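Side-chain contacts in uncharacterized protein AsqI (Emericella nidulans, PDB 5YY3), which catalyses the conversion of 4'-methoxycyclopenin into 4'-methoxyviridicatin with release of methyl isocyanate, a zinc-dependent step in making the aspoquinolone mycotoxins: residues G262-F267 with P388-F393; K459-H464 with M538-E543; N502-W507 with N607-Q612; L528-S533 with W557-M562; V574-A579 with T625-A630. All blocks are in the same frame, centred on the assembly; numbering follows the deposited sequence.

Contact 1 lies nearest the metal site and belongs to the helical hemocyanin-type domain: the side chain of Asp-390 is about 10 Å from that of His-186, a zinc ligand. The other four lie away from the zinc, in or beside the Ig-like part of the chain. Contacts 2 and 4 are neighbours, with centres 11 Å apart, and meet where Asn-560 ND2 lies 3.1 Å from Leu-462 O, a probable hydrogen bond. Contacts 3 and 5 form a second pair, centres 12 Å apart, joined by Trp-507 packing on Phe-576 and by Trp-610 and Gln-612 on Ile-626. Contacts 1 and 5 are farthest apart, 39 Å between centres.

Contact 1 of 5, residues G262-F267 with P388-F393; sequences GGYPPF and PRDPCF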
# COMPACT_ATOMS: atom_id res chain seq x y z
N GLY A 262 17.35 9.15 21.94
CA GLY A 262 17.07 8.15 20.93
C GLY A 262 15.68 7.55 21.03
O GLY A 262 14.88 7.91 21.90
N GLY A 263 15.39 6.63 20.12
CA GLY A 263 14.14 5.90 20.15
C GLY A 263 14.36 4.49 20.64
O GLY A 263 15.07 4.25 21.62
N TYR A 264 13.76 3.53 19.94
CA TYR A 264 13.85 2.12 20.29
C TYR A 264 13.52 1.33 19.02
O TYR A 264 12.80 1.83 18.15
CB TYR A 264 12.90 1.78 21.46
CG TYR A 264 11.49 2.29 21.26
CD1 TYR A 264 10.60 1.60 20.45
CD2 TYR A 264 11.05 3.47 21.87
CE1 TYR A 264 9.33 2.05 20.25
CE2 TYR A 264 9.74 3.94 21.66
CZ TYR A 264 8.90 3.21 20.85
OH TYR A 264 7.60 3.61 20.61
N PRO A 265 14.06 0.11 18.90
CA PRO A 265 13.83 -0.69 17.68
C PRO A 265 12.43 -1.33 17.62
O PRO A 265 11.68 -1.27 18.59
CB PRO A 265 14.92 -1.77 17.76
CG PRO A 265 15.18 -1.90 19.25
CD PRO A 265 15.05 -0.52 19.80
N PRO A 266 12.08 -1.95 16.48
CA PRO A 266 10.82 -2.70 16.43
C PRO A 266 10.80 -3.83 17.45
O PRO A 266 11.84 -4.43 17.71
CB PRO A 266 10.79 -3.25 15.01
CG PRO A 266 11.70 -2.36 14.23
CD PRO A 266 12.76 -1.94 15.17
N PHE A 267 9.62 -4.10 18.01
CA PHE A 267 9.42 -5.15 19.00
C PHE A 267 10.23 -4.94 20.28
O PHE A 267 10.66 -5.89 20.92
CB PHE A 267 9.73 -6.52 18.38
CG PHE A 267 8.79 -6.88 17.26
CD1 PHE A 267 9.06 -6.48 15.95
CD2 PHE A 267 7.62 -7.58 17.51
CE1 PHE A 267 8.18 -6.79 14.91
CE2 PHE A 267 6.75 -7.90 16.48
CZ PHE A 267 7.02 -7.49 15.17
N PRO A 388 4.29 13.25 23.62
CA PRO A 388 3.27 13.13 22.56
C PRO A 388 3.82 12.68 21.20
O PRO A 388 3.05 12.18 20.38
CB PRO A 388 2.70 14.56 22.44
CG PRO A 388 2.94 15.17 23.76
CD PRO A 388 4.23 14.57 24.27
N ARG A 389 5.12 12.84 20.97
CA ARG A 389 5.69 12.48 19.68
C ARG A 389 5.76 10.96 19.50
O ARG A 389 5.69 10.44 18.39
CB ARG A 389 7.10 13.06 19.53
CG ARG A 389 7.25 14.51 19.89
CD ARG A 389 8.72 14.92 19.77
NE ARG A 389 8.84 16.35 20.01
CZ ARG A 389 8.72 17.28 19.06
NH1 ARG A 389 8.49 16.91 17.81
NH2 ARG A 389 8.82 18.57 19.36
N ASP A 390 5.90 10.26 20.62
CA ASP A 390 6.19 8.82 20.64
C ASP A 390 4.91 7.97 20.66
O ASP A 390 4.06 8.15 21.54
CB ASP A 390 7.06 8.53 21.85
CG ASP A 390 7.72 7.17 21.81
OD1 ASP A 390 7.16 6.24 21.18
OD2 ASP A 390 8.80 7.03 22.44
N PRO A 391 4.76 7.04 19.70
CA PRO A 391 3.54 6.22 19.68
C PRO A 391 3.37 5.33 20.91
O PRO A 391 2.23 4.97 21.22
CB PRO A 391 3.71 5.35 18.42
CG PRO A 391 4.65 6.13 17.56
CD PRO A 391 5.62 6.77 18.53
N CYS A 392 4.44 4.98 21.61
CA CYS A 392 4.24 4.14 22.80
C CYS A 392 3.43 4.89 23.87
O CYS A 392 2.68 4.27 24.63
CB CYS A 392 5.56 3.62 23.38
SG CYS A 392 6.63 4.81 24.23
N PHE A 393 3.55 6.21 23.94
CA PHE A 393 2.82 6.92 24.99
C PHE A 393 1.33 7.00 24.68
O PHE A 393 0.51 7.09 25.60
CB PHE A 393 3.41 8.31 25.22
CG PHE A 393 4.77 8.27 25.88
CD1 PHE A 393 5.94 8.38 25.14
CD2 PHE A 393 4.88 8.03 27.24
CE1 PHE A 393 7.18 8.32 25.74
CE2 PHE A 393 6.13 7.96 27.86
CZ PHE A 393 7.27 8.11 27.11
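Tyr-264 and Asp-390 approach from opposite directions, ring and carboxylate nearly coplanar (19°), and the tight part of this contact is gathered round one carboxylate oxygen. Tyr-264 OH donates to Asp-390 OD1 at 2.7 Å, meeting the syn lone pair of that oxygen. Asp-390 OD2 sits at the ring edge, 3.3 Å from Tyr-264 CE2. The same Asp-390 OD1 also accepts from Cys-392 N at 3.0 Å, but that donor comes from above the carboxylate plane. This second bond is a helix N-cap: Asp-390 stands just before helix 391-410 of the hemocyanin-type helical domain, which here carries zinc, so one atom both caps the helix and holds the loop tyrosine. Cys-392 closes in as well, its CB 3.4 Å from Tyr-264 OH. Cys-392 SG stands between the backbone N and the carbonyl carbon (chi1 72°), which brings it to an oblique sulfur-aromatic contact, 5.2 Å from the centroid of the Tyr-264 ring. Packing is looser at Pro-391, whose CD comes no nearer than 4.3 Å to Tyr-264 OH. Farther along the loop, Pro-265 and Pro-266 are exposed, and Phe-267 packs on Asp-499 of a second subunit. Back on the buried side, Pro-388 rests on the zinc ligand His-186.

Contact 2 of 5, residues K459-H464 with M538-E543; sequences KAKLGH and MGNYGE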
# COMPACT_ATOMS: atom_id res chain seq x y z
N LYS A 459 6.37 15.95 8.25
CA LYS A 459 5.37 15.49 7.28
C LYS A 459 4.33 16.54 6.86
O LYS A 459 4.01 16.63 5.68
CB LYS A 459 4.67 14.23 7.81
CG LYS A 459 5.59 13.00 7.90
CD LYS A 459 4.81 11.69 7.71
CE LYS A 459 5.71 10.45 7.75
NZ LYS A 459 6.49 10.35 9.04
N ALA A 460 3.82 17.31 7.81
CA ALA A 460 2.85 18.38 7.52
C ALA A 460 2.61 19.26 8.74
O ALA A 460 3.02 18.93 9.85
CB ALA A 460 1.53 17.79 7.03
N LYS A 461 1.98 20.41 8.50
CA LYS A 461 1.42 21.24 9.56
C LYS A 461 -0.08 21.35 9.30
O LYS A 461 -0.49 21.99 8.33
CB LYS A 461 2.05 22.64 9.58
CG LYS A 461 1.45 23.58 10.63
CD LYS A 461 1.78 23.09 12.04
CE LYS A 461 1.24 24.02 13.12
NZ LYS A 461 1.85 23.74 14.45
N LEU A 462 -0.89 20.72 10.15
CA LEU A 462 -2.34 20.73 9.95
C LEU A 462 -2.89 22.12 10.27
O LEU A 462 -2.32 22.88 11.06
CB LEU A 462 -3.02 19.68 10.82
CG LEU A 462 -4.55 19.59 10.69
CD1 LEU A 462 -4.94 19.21 9.27
CD2 LEU A 462 -5.15 18.61 11.69
N GLY A 463 -3.99 22.47 9.63
CA GLY A 463 -4.71 23.70 9.90
C GLY A 463 -6.11 23.53 9.37
O GLY A 463 -6.43 22.54 8.70
N HIS A 464 -6.98 24.50 9.65
CA HIS A 464 -8.31 24.43 9.07
C HIS A 464 -8.80 25.83 8.71
O HIS A 464 -8.40 26.82 9.33
CB HIS A 464 -9.27 23.76 10.05
CG HIS A 464 -9.50 24.55 11.30
ND1 HIS A 464 -10.40 25.58 11.37
CD2 HIS A 464 -8.92 24.47 12.52
CE1 HIS A 464 -10.38 26.10 12.59
NE2 HIS A 464 -9.49 25.44 13.30
N MET A 538 -3.70 31.06 20.73
CA MET A 538 -2.48 31.51 20.12
C MET A 538 -2.56 31.17 18.65
O MET A 538 -3.29 30.26 18.26
CB MET A 538 -1.26 30.84 20.77
CG MET A 538 -1.24 30.94 22.30
SD MET A 538 0.16 30.13 23.09
CE MET A 538 1.28 31.53 23.27
N GLY A 539 -1.82 31.90 17.82
CA GLY A 539 -1.62 31.49 16.45
C GLY A 539 -0.61 30.36 16.44
O GLY A 539 -0.15 29.92 17.50
N ASN A 540 -0.27 29.87 15.25
CA ASN A 540 0.76 28.83 15.11
C ASN A 540 2.08 29.23 15.74
O ASN A 540 2.48 30.40 15.66
CB ASN A 540 1.00 28.52 13.63
CG ASN A 540 0.02 27.51 13.09
OD1 ASN A 540 -0.82 26.97 13.83
ND2 ASN A 540 0.11 27.25 11.79
N TYR A 541 2.75 28.25 16.35
CA TYR A 541 4.06 28.44 16.96
C TYR A 541 4.04 29.45 18.11
O TYR A 541 4.99 30.20 18.33
CB TYR A 541 5.08 28.83 15.88
CG TYR A 541 4.98 27.89 14.71
CD1 TYR A 541 5.35 26.55 14.84
CD2 TYR A 541 4.46 28.32 13.49
CE1 TYR A 541 5.22 25.67 13.78
CE2 TYR A 541 4.34 27.44 12.42
CZ TYR A 541 4.72 26.12 12.58
OH TYR A 541 4.59 25.26 11.52
N GLY A 542 2.93 29.43 18.85
CA GLY A 542 2.79 30.23 20.05
C GLY A 542 2.74 31.73 19.82
O GLY A 542 2.98 32.49 20.76
N GLU A 543 2.44 32.16 18.60
CA GLU A 543 2.21 33.59 18.33
C GLU A 543 0.97 34.06 19.06
O GLU A 543 -0.07 33.40 19.01
CB GLU A 543 2.07 33.85 16.83
CG GLU A 543 3.35 33.66 16.04
CD GLU A 543 4.33 34.79 16.25
OE1 GLU A 543 3.99 35.95 15.92
OE2 GLU A 543 5.45 34.52 16.77
O HOH W 1 -1.74 25.18 10.39
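Lys-461 opens strand 461-475 and reaches across to Asn-540 and Tyr-541 with almost its whole length. Its CG is anti to the backbone N (chi1 177°) and the chain bends at chi2, which carries the methylenes along the phenol: Lys-461 CD is 3.6 Å from Tyr-541 OH. Next comes Lys-461 CE, which slides past the amide of Asn-540 running the other way and lies 3.7 Å from Asn-540 ND2. Lys-461 NZ ends 4.5 Å from the centroid of the Tyr-541 ring, 33° off the normal, as an off-centre cation-pi contact. The ammonium has stronger partners in the carboxylates of Glu-457, Asp-179 and Asp-181, and Glu-457 also takes a hydrogen bond from Tyr-541 OH. In the fold, this joins one strand of the Ig-like domain to the long loop between strands 523-528 and 571-580, at the point where Asp-181 of helix 180-193 also grips the loop through the backbone N of Tyr-541 and Gly-542. At Leu-462 the side chain points away and packs on strand 443-449, leaving the backbone to make the link: a water donates to Leu-462 O over a short 2.5 Å and accepts from Asn-540 ND2 at 3.1 Å.

Contact 3 of 5, residues N502-W507 with N607-Q612; sequences NDYHSW and NRAWTQ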
# COMPACT_ATOMS: atom_id res chain seq x y z
N ASN A 502 -21.40 5.94 18.86
CA ASN A 502 -22.05 5.30 20.02
C ASN A 502 -21.12 4.96 21.19
O ASN A 502 -21.52 4.31 22.14
CB ASN A 502 -22.77 4.02 19.59
CG ASN A 502 -24.02 4.31 18.82
OD1 ASN A 502 -24.69 5.33 19.04
ND2 ASN A 502 -24.35 3.41 17.90
N ASP A 503 -19.87 5.39 21.09
CA ASP A 503 -18.94 5.27 22.19
C ASP A 503 -18.83 6.63 22.87
O ASP A 503 -18.39 7.60 22.24
CB ASP A 503 -17.57 4.81 21.68
CG ASP A 503 -16.51 4.84 22.75
OD1 ASP A 503 -16.86 4.66 23.94
OD2 ASP A 503 -15.32 5.04 22.40
N TYR A 504 -19.26 6.69 24.13
CA TYR A 504 -19.17 7.90 24.95
C TYR A 504 -17.80 8.58 24.83
O TYR A 504 -17.71 9.79 24.70
CB TYR A 504 -19.39 7.57 26.43
CG TYR A 504 -20.70 6.92 26.81
CD1 TYR A 504 -21.89 7.66 26.85
CD2 TYR A 504 -20.74 5.58 27.18
CE1 TYR A 504 -23.09 7.06 27.22
CE2 TYR A 504 -21.93 4.98 27.55
CZ TYR A 504 -23.11 5.72 27.57
OH TYR A 504 -24.29 5.12 27.95
N HIS A 505 -16.75 7.77 24.90
CA HIS A 505 -15.40 8.30 25.06
C HIS A 505 -14.80 8.72 23.74
O HIS A 505 -13.69 9.26 23.71
CB HIS A 505 -14.54 7.25 25.75
CG HIS A 505 -15.18 6.72 26.99
ND1 HIS A 505 -15.03 7.32 28.21
CD2 HIS A 505 -16.05 5.69 27.17
CE1 HIS A 505 -15.75 6.67 29.11
NE2 HIS A 505 -16.38 5.68 28.49
N SER A 506 -15.55 8.51 22.65
CA SER A 506 -15.10 8.95 21.33
C SER A 506 -15.59 10.36 21.02
O SER A 506 -15.17 10.95 20.02
CB SER A 506 -15.58 7.98 20.25
OG SER A 506 -14.86 6.76 20.32
N TRP A 507 -16.46 10.89 21.87
CA TRP A 507 -16.93 12.23 21.65
C TRP A 507 -15.86 13.23 22.03
O TRP A 507 -15.29 13.17 23.12
CB TRP A 507 -18.23 12.47 22.41
CG TRP A 507 -19.36 11.83 21.70
CD1 TRP A 507 -19.81 10.54 21.86
CD2 TRP A 507 -20.18 12.42 20.68
NE1 TRP A 507 -20.87 10.31 21.01
CE2 TRP A 507 -21.11 11.44 20.27
CE3 TRP A 507 -20.22 13.69 20.08
CZ2 TRP A 507 -22.07 11.69 19.29
CZ3 TRP A 507 -21.18 13.93 19.09
CH2 TRP A 507 -22.09 12.93 18.71
N ASN A 607 -18.85 11.88 30.15
CA ASN A 607 -17.82 11.46 31.09
C ASN A 607 -18.29 10.32 32.00
O ASN A 607 -17.48 9.70 32.68
CB ASN A 607 -17.37 12.65 31.94
CG ASN A 607 -18.50 13.28 32.72
OD1 ASN A 607 -19.66 13.20 32.32
ND2 ASN A 607 -18.17 13.90 33.86
N ARG A 608 -19.59 10.04 31.98
CA ARG A 608 -20.14 8.85 32.64
C ARG A 608 -21.12 8.18 31.70
O ARG A 608 -21.57 8.80 30.75
CB ARG A 608 -20.85 9.21 33.95
CG ARG A 608 -19.96 9.16 35.15
CD ARG A 608 -20.53 9.96 36.27
NE ARG A 608 -19.74 11.18 36.45
CZ ARG A 608 -18.56 11.20 37.06
NH1 ARG A 608 -18.07 10.08 37.56
NH2 ARG A 608 -17.89 12.34 37.19
N ALA A 609 -21.47 6.92 31.96
CA ALA A 609 -22.46 6.27 31.12
C ALA A 609 -23.81 6.95 31.35
O ALA A 609 -24.00 7.61 32.37
CB ALA A 609 -22.55 4.78 31.41
N TRP A 610 -24.73 6.80 30.41
CA TRP A 610 -26.06 7.40 30.56
C TRP A 610 -27.03 6.35 31.05
O TRP A 610 -27.08 5.22 30.55
CB TRP A 610 -26.58 8.00 29.26
CG TRP A 610 -25.74 9.08 28.72
CD1 TRP A 610 -24.68 9.69 29.33
CD2 TRP A 610 -25.87 9.69 27.43
NE1 TRP A 610 -24.14 10.64 28.50
CE2 TRP A 610 -24.85 10.66 27.32
CE3 TRP A 610 -26.75 9.51 26.35
CZ2 TRP A 610 -24.69 11.45 26.19
CZ3 TRP A 610 -26.59 10.29 25.23
CH2 TRP A 610 -25.57 11.25 25.15
N THR A 611 -27.82 6.75 32.03
CA THR A 611 -28.69 5.81 32.71
C THR A 611 -29.81 5.39 31.74
O THR A 611 -30.32 4.26 31.81
CB THR A 611 -29.23 6.45 34.00
OG1 THR A 611 -29.70 5.42 34.87
CG2 THR A 611 -30.36 7.40 33.71
N GLN A 612 -30.16 6.28 30.81
CA GLN A 612 -31.15 5.97 29.78
C GLN A 612 -30.72 4.78 28.90
O GLN A 612 -31.56 4.10 28.32
CB GLN A 612 -31.40 7.20 28.90
CG GLN A 612 -32.28 8.30 29.54
CD GLN A 612 -31.57 9.10 30.63
OE1 GLN A 612 -30.34 9.18 30.66
NE2 GLN A 612 -32.35 9.71 31.51
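Tyr-504 drives its ring into the angle between Ala-609 and the indole of Trp-610, and each side of the phenol meets something different. Its CG is anti to the carbonyl carbon (chi1 -58°), which points the ring at 609-610. Against Trp-610 it is the edge that counts. Tyr-504 CE1 stands over the five-membered ring, 3.7 Å from Trp-610 CG, with the two planes at 64° and the centroids 4.9 Å apart: a T-shaped, edge-to-face pair in which the tyrosine supplies the edge. Against Ala-609 it is the face. Ala-609 CA lies 4.0 Å from the centroid of the Tyr-504 ring in a CH-pi contact, and the methyl CB follows at 3.9 Å from Tyr-504 CE2. The carbonyl O of Arg-608 lies over this same face, toward the rim. At the far end Tyr-504 OH takes a nearly straight hydrogen bond from Trp-610 N, 3.0 Å long with an angle of 173° at the hydrogen. Trp-610 is the N-cap residue of helix 611-614, and its own indole NE1 is engaged by Pro-605 O.

The tyrosine starts from a short 3-10 turn, 504-506, between two strands of the Ig-like domain. Asp-503 steadies that turn: its OD2 accepts from Ser-506 OG at 2.7 Å on the anti side, while OD1 forms a salt bridge with Arg-405 of helix 391-410.

With Trp-610 N-H donating to it, the phenol oxygen acts as acceptor, so this buried polar atom has a partner on the opposing loop. Edge, face and hydroxyl are each engaged by 608-610, which should leave the ring little freedom to slide or tilt.

Contact 4 of 5, residues L528-S533 with W557-M562; sequences LDTDSS and WPQNLM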
# COMPACT_ATOMS: atom_id res chain seq x y z
N LEU A 528 -17.58 31.43 17.34
CA LEU A 528 -16.43 31.25 16.44
C LEU A 528 -15.50 30.16 16.95
O LEU A 528 -15.49 29.85 18.16
CB LEU A 528 -15.65 32.56 16.27
CG LEU A 528 -16.47 33.81 15.87
CD1 LEU A 528 -15.56 35.02 15.68
CD2 LEU A 528 -17.32 33.56 14.63
N ASP A 529 -14.73 29.57 16.03
CA ASP A 529 -13.70 28.59 16.38
C ASP A 529 -12.71 29.16 17.39
O ASP A 529 -12.27 28.49 18.34
CB ASP A 529 -12.95 28.10 15.12
CG ASP A 529 -12.49 29.25 14.21
OD1 ASP A 529 -12.81 30.43 14.47
OD2 ASP A 529 -11.81 28.97 13.19
N THR A 530 -12.36 30.43 17.18
CA THR A 530 -11.28 31.08 17.90
C THR A 530 -11.72 31.54 19.28
O THR A 530 -10.91 32.06 20.05
CB THR A 530 -10.72 32.29 17.09
OG1 THR A 530 -11.80 33.06 16.55
CG2 THR A 530 -9.86 31.80 15.91
N ASP A 531 -13.01 31.37 19.60
CA ASP A 531 -13.52 31.72 20.92
C ASP A 531 -13.76 30.48 21.78
O ASP A 531 -14.17 30.58 22.94
CB ASP A 531 -14.82 32.55 20.79
CG ASP A 531 -14.57 33.96 20.23
OD1 ASP A 531 -13.48 34.52 20.47
OD2 ASP A 531 -15.48 34.49 19.54
N SER A 532 -13.52 29.30 21.21
CA SER A 532 -13.79 28.04 21.87
C SER A 532 -13.16 27.91 23.26
O SER A 532 -11.98 28.19 23.45
CB SER A 532 -13.30 26.88 21.00
OG SER A 532 -13.39 25.65 21.70
N SER A 533 -13.96 27.48 24.24
CA SER A 533 -13.46 27.27 25.60
C SER A 533 -12.35 26.21 25.67
O SER A 533 -11.59 26.16 26.64
CB SER A 533 -14.61 26.87 26.51
OG SER A 533 -15.08 25.58 26.16
N TRP A 557 -6.11 23.14 23.82
CA TRP A 557 -5.95 22.42 22.57
C TRP A 557 -5.59 23.37 21.41
O TRP A 557 -6.21 24.41 21.25
CB TRP A 557 -7.22 21.65 22.24
CG TRP A 557 -6.94 20.62 21.22
CD1 TRP A 557 -7.31 20.63 19.90
CD2 TRP A 557 -6.13 19.46 21.40
NE1 TRP A 557 -6.83 19.52 19.27
CE2 TRP A 557 -6.08 18.78 20.16
CE3 TRP A 557 -5.45 18.91 22.50
CZ2 TRP A 557 -5.37 17.59 19.98
CZ3 TRP A 557 -4.76 17.72 22.33
CH2 TRP A 557 -4.72 17.07 21.08
N PRO A 558 -4.56 23.03 20.62
CA PRO A 558 -4.15 23.92 19.53
C PRO A 558 -5.29 24.22 18.53
O PRO A 558 -6.00 23.30 18.12
CB PRO A 558 -3.00 23.15 18.86
CG PRO A 558 -2.50 22.20 19.91
CD PRO A 558 -3.70 21.83 20.73
N GLN A 559 -5.47 25.48 18.16
CA GLN A 559 -6.53 25.87 17.22
C GLN A 559 -6.41 25.13 15.87
O GLN A 559 -7.42 24.71 15.30
CB GLN A 559 -6.50 27.39 17.00
CG GLN A 559 -7.60 27.93 16.08
CD GLN A 559 -8.99 27.56 16.57
OE1 GLN A 559 -9.41 27.97 17.65
NE2 GLN A 559 -9.70 26.75 15.79
N ASN A 560 -5.18 24.95 15.39
CA ASN A 560 -4.95 24.26 14.13
C ASN A 560 -5.30 22.77 14.16
O ASN A 560 -5.43 22.15 13.10
CB ASN A 560 -3.49 24.39 13.71
CG ASN A 560 -2.56 23.64 14.62
OD1 ASN A 560 -2.59 23.84 15.83
ND2 ASN A 560 -1.72 22.78 14.05
N LEU A 561 -5.47 22.20 15.36
CA LEU A 561 -5.84 20.79 15.48
C LEU A 561 -7.27 20.61 15.97
O LEU A 561 -7.66 19.50 16.31
CB LEU A 561 -4.90 20.04 16.45
CG LEU A 561 -3.42 20.09 16.14
CD1 LEU A 561 -2.65 19.22 17.13
CD2 LEU A 561 -3.16 19.63 14.71
N MET A 562 -8.04 21.70 16.02
CA MET A 562 -9.38 21.62 16.59
C MET A 562 -10.25 20.68 15.80
O MET A 562 -11.06 19.94 16.36
CB MET A 562 -10.03 23.01 16.65
CG MET A 562 -9.58 23.83 17.86
SD MET A 562 -10.26 23.18 19.39
CE MET A 562 -12.00 23.56 19.16
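Thr-530 and Gln-559 mark the closest approach of two short 3-10 turns, their CA atoms 7.1 Å apart. In the first turn Asp-531 N bonds Leu-528 O, and Ser-532 N bonds Asp-529 O at 3.2 Å. The second repeats the pattern, with Leu-561 N on Pro-558 O at 3.0 Å and Met-562 N on Gln-559 O. Trp-557, just ahead of the turn, bonds back to its end: Trp-557 NE1 reaches Leu-561 O at 3.1 Å, with the oxygen in the indole plane and the donor standing well above the carbonyl plane.

Across the gap, Gln-559 does most of the reaching. Its CG is anti to the backbone N (chi1 -177°) and the chain then bends at chi2, which lays the amide against the backbone of Asp-529, crossing that side chain at about a right angle. As modelled, Gln-559 OE1 is 3.0 Å from Asp-529 O, an oxygen-oxygen pair; the amide is probably turned over, and with it turned back this may be a hydrogen bond. The Asp-529 carboxylate, its plane 61° from the amide, has its firm partner elsewhere, in Tyr-467 N. The second touch is softer: the methyl CE of Met-562 comes to 3.6 Å from Ser-532 OG, a hydroxyl already hydrogen-bonded to Met-510 O and Val-534 N.

Both turns belong to the long excursion between strands 523-528 and 571-580. Their meeting closes a loop of the hemocyanin-type Ig-like domain on itself, where Trp-557, Pro-558 and Leu-561 touch helix 180-193 of the metal-binding domain.

Contact 5 of 5, residues V574-A579 with T625-A630; sequences VAFCIA and TIISNA
Ile-627, the residue that meets Val-574 and Phe-576, sits in a type I beta turn closed by Asn-629 N on Ile-626 O at 3.1 Å, the shortest backbone bond within the two segments. Just before it, Ser-628 N bonds Thr-625 O at 3.2 Å, carrying on from the end of helix 623-626. A further bond, between Ile-627 O and Ser-638 OG, ties the turn to the neighbouring strand 636-644. The polar groups thus hold the turn in shape while the isoleucine side chain faces the sheet.

Its two branches divide the work. CG1 lies between the backbone N and the carbonyl carbon (chi1 71°) and chi2 is extended (170°), an arrangement in which Ile-627 CD1 meets Val-574 CG1 tip to tip at 4.2 Å. The other branch, Ile-627 CG2, comes to the edge of the Phe-576 ring, near its plane, 3.6 Å from both CD2 and CE2 of Phe-576; the two side chains cross at about a right angle. Phe-576 is in turn edge-to-face with Phe-606 and packs on Phe-494, and Val-574 touches Trp-507.

Strand 571-580 runs through the sheet of the Ig-like domain, hydrogen-bonded on one flank to strand 487-497 and on the other to strand 636-644. The turn after helix 623-626 meets this strand through Ile-627, the one residue of 625-630 that touches 574-579.

No hydrogen bond passes between the two segments. What joins them is contact between methyl groups and an aromatic rim, so the fit rests on shape and on the burial of apolar surface, while the backbone bonds on each side fix where those groups stand.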
# COMPACT_ATOMS: atom_id res chain seq x y z
N VAL A 574 -20.70 13.77 13.44
CA VAL A 574 -21.95 14.21 14.05
C VAL A 574 -21.65 15.29 15.09
O VAL A 574 -20.70 15.16 15.87
CB VAL A 574 -22.70 13.04 14.72
CG1 VAL A 574 -23.94 13.55 15.46
CG2 VAL A 574 -23.09 12.00 13.67
N ALA A 575 -22.43 16.36 15.07
CA ALA A 575 -22.34 17.39 16.09
C ALA A 575 -23.44 17.20 17.11
O ALA A 575 -24.56 16.85 16.75
CB ALA A 575 -22.42 18.77 15.49
N PHE A 576 -23.11 17.41 18.37
CA PHE A 576 -24.02 17.20 19.48
C PHE A 576 -24.00 18.45 20.36
O PHE A 576 -22.92 18.99 20.64
CB PHE A 576 -23.61 15.95 20.27
CG PHE A 576 -24.16 15.88 21.67
CD1 PHE A 576 -23.49 16.49 22.73
CD2 PHE A 576 -25.32 15.17 21.94
CE1 PHE A 576 -23.97 16.41 24.01
CE2 PHE A 576 -25.81 15.09 23.23
CZ PHE A 576 -25.15 15.71 24.26
N CYS A 577 -25.17 18.91 20.76
CA CYS A 577 -25.26 20.07 21.62
C CYS A 577 -26.29 19.80 22.71
O CYS A 577 -27.44 19.42 22.43
CB CYS A 577 -25.62 21.33 20.83
SG CYS A 577 -25.39 22.85 21.84
N ILE A 578 -25.87 19.96 23.95
CA ILE A 578 -26.79 19.82 25.07
C ILE A 578 -26.85 21.16 25.82
O ILE A 578 -25.85 21.88 25.93
CB ILE A 578 -26.36 18.65 26.02
CG1 ILE A 578 -27.35 18.50 27.19
CG2 ILE A 578 -24.95 18.83 26.54
CD1 ILE A 578 -27.09 17.26 28.03
N ALA A 579 -28.04 21.52 26.29
CA ALA A 579 -28.18 22.71 27.13
C ALA A 579 -28.35 22.31 28.59
O ALA A 579 -29.28 21.58 28.94
CB ALA A 579 -29.35 23.58 26.66
N THR A 625 -29.84 7.17 19.05
CA THR A 625 -31.30 7.31 19.13
C THR A 625 -31.68 8.48 20.03
O THR A 625 -32.56 9.28 19.69
CB THR A 625 -31.99 6.03 19.64
OG1 THR A 625 -31.40 5.60 20.87
CG2 THR A 625 -31.89 4.90 18.62
N ILE A 626 -30.99 8.61 21.16
CA ILE A 626 -31.30 9.64 22.14
C ILE A 626 -31.04 11.02 21.58
O ILE A 626 -31.86 11.93 21.73
CB ILE A 626 -30.48 9.44 23.44
CG1 ILE A 626 -31.05 8.27 24.24
CG2 ILE A 626 -30.45 10.72 24.28
CD1 ILE A 626 -30.17 7.83 25.38
N ILE A 627 -29.92 11.19 20.89
CA ILE A 627 -29.57 12.51 20.44
C ILE A 627 -30.30 12.84 19.14
O ILE A 627 -30.15 13.94 18.59
CB ILE A 627 -28.04 12.66 20.27
CG1 ILE A 627 -27.52 11.86 19.08
CG2 ILE A 627 -27.33 12.26 21.56
CD1 ILE A 627 -26.09 12.17 18.76
N SER A 628 -31.09 11.89 18.65
CA SER A 628 -31.98 12.14 17.51
C SER A 628 -33.43 12.28 17.96
O SER A 628 -34.34 12.37 17.14
CB SER A 628 -31.86 11.01 16.49
OG SER A 628 -30.58 11.00 15.92
N ASN A 629 -33.65 12.26 19.26
CA ASN A 629 -35.02 12.29 19.77
C ASN A 629 -35.38 13.67 20.29
O ASN A 629 -35.30 13.94 21.50
CB ASN A 629 -35.21 11.24 20.86
CG ASN A 629 -36.67 10.91 21.09
OD1 ASN A 629 -37.55 11.77 20.95
ND2 ASN A 629 -36.95 9.66 21.45
N ALA A 630 -35.77 14.54 19.36
CA ALA A 630 -36.12 15.92 19.69
C ALA A 630 -37.34 15.99 20.60
O ALA A 630 -37.48 16.91 21.41
CB ALA A 630 -36.36 16.71 18.41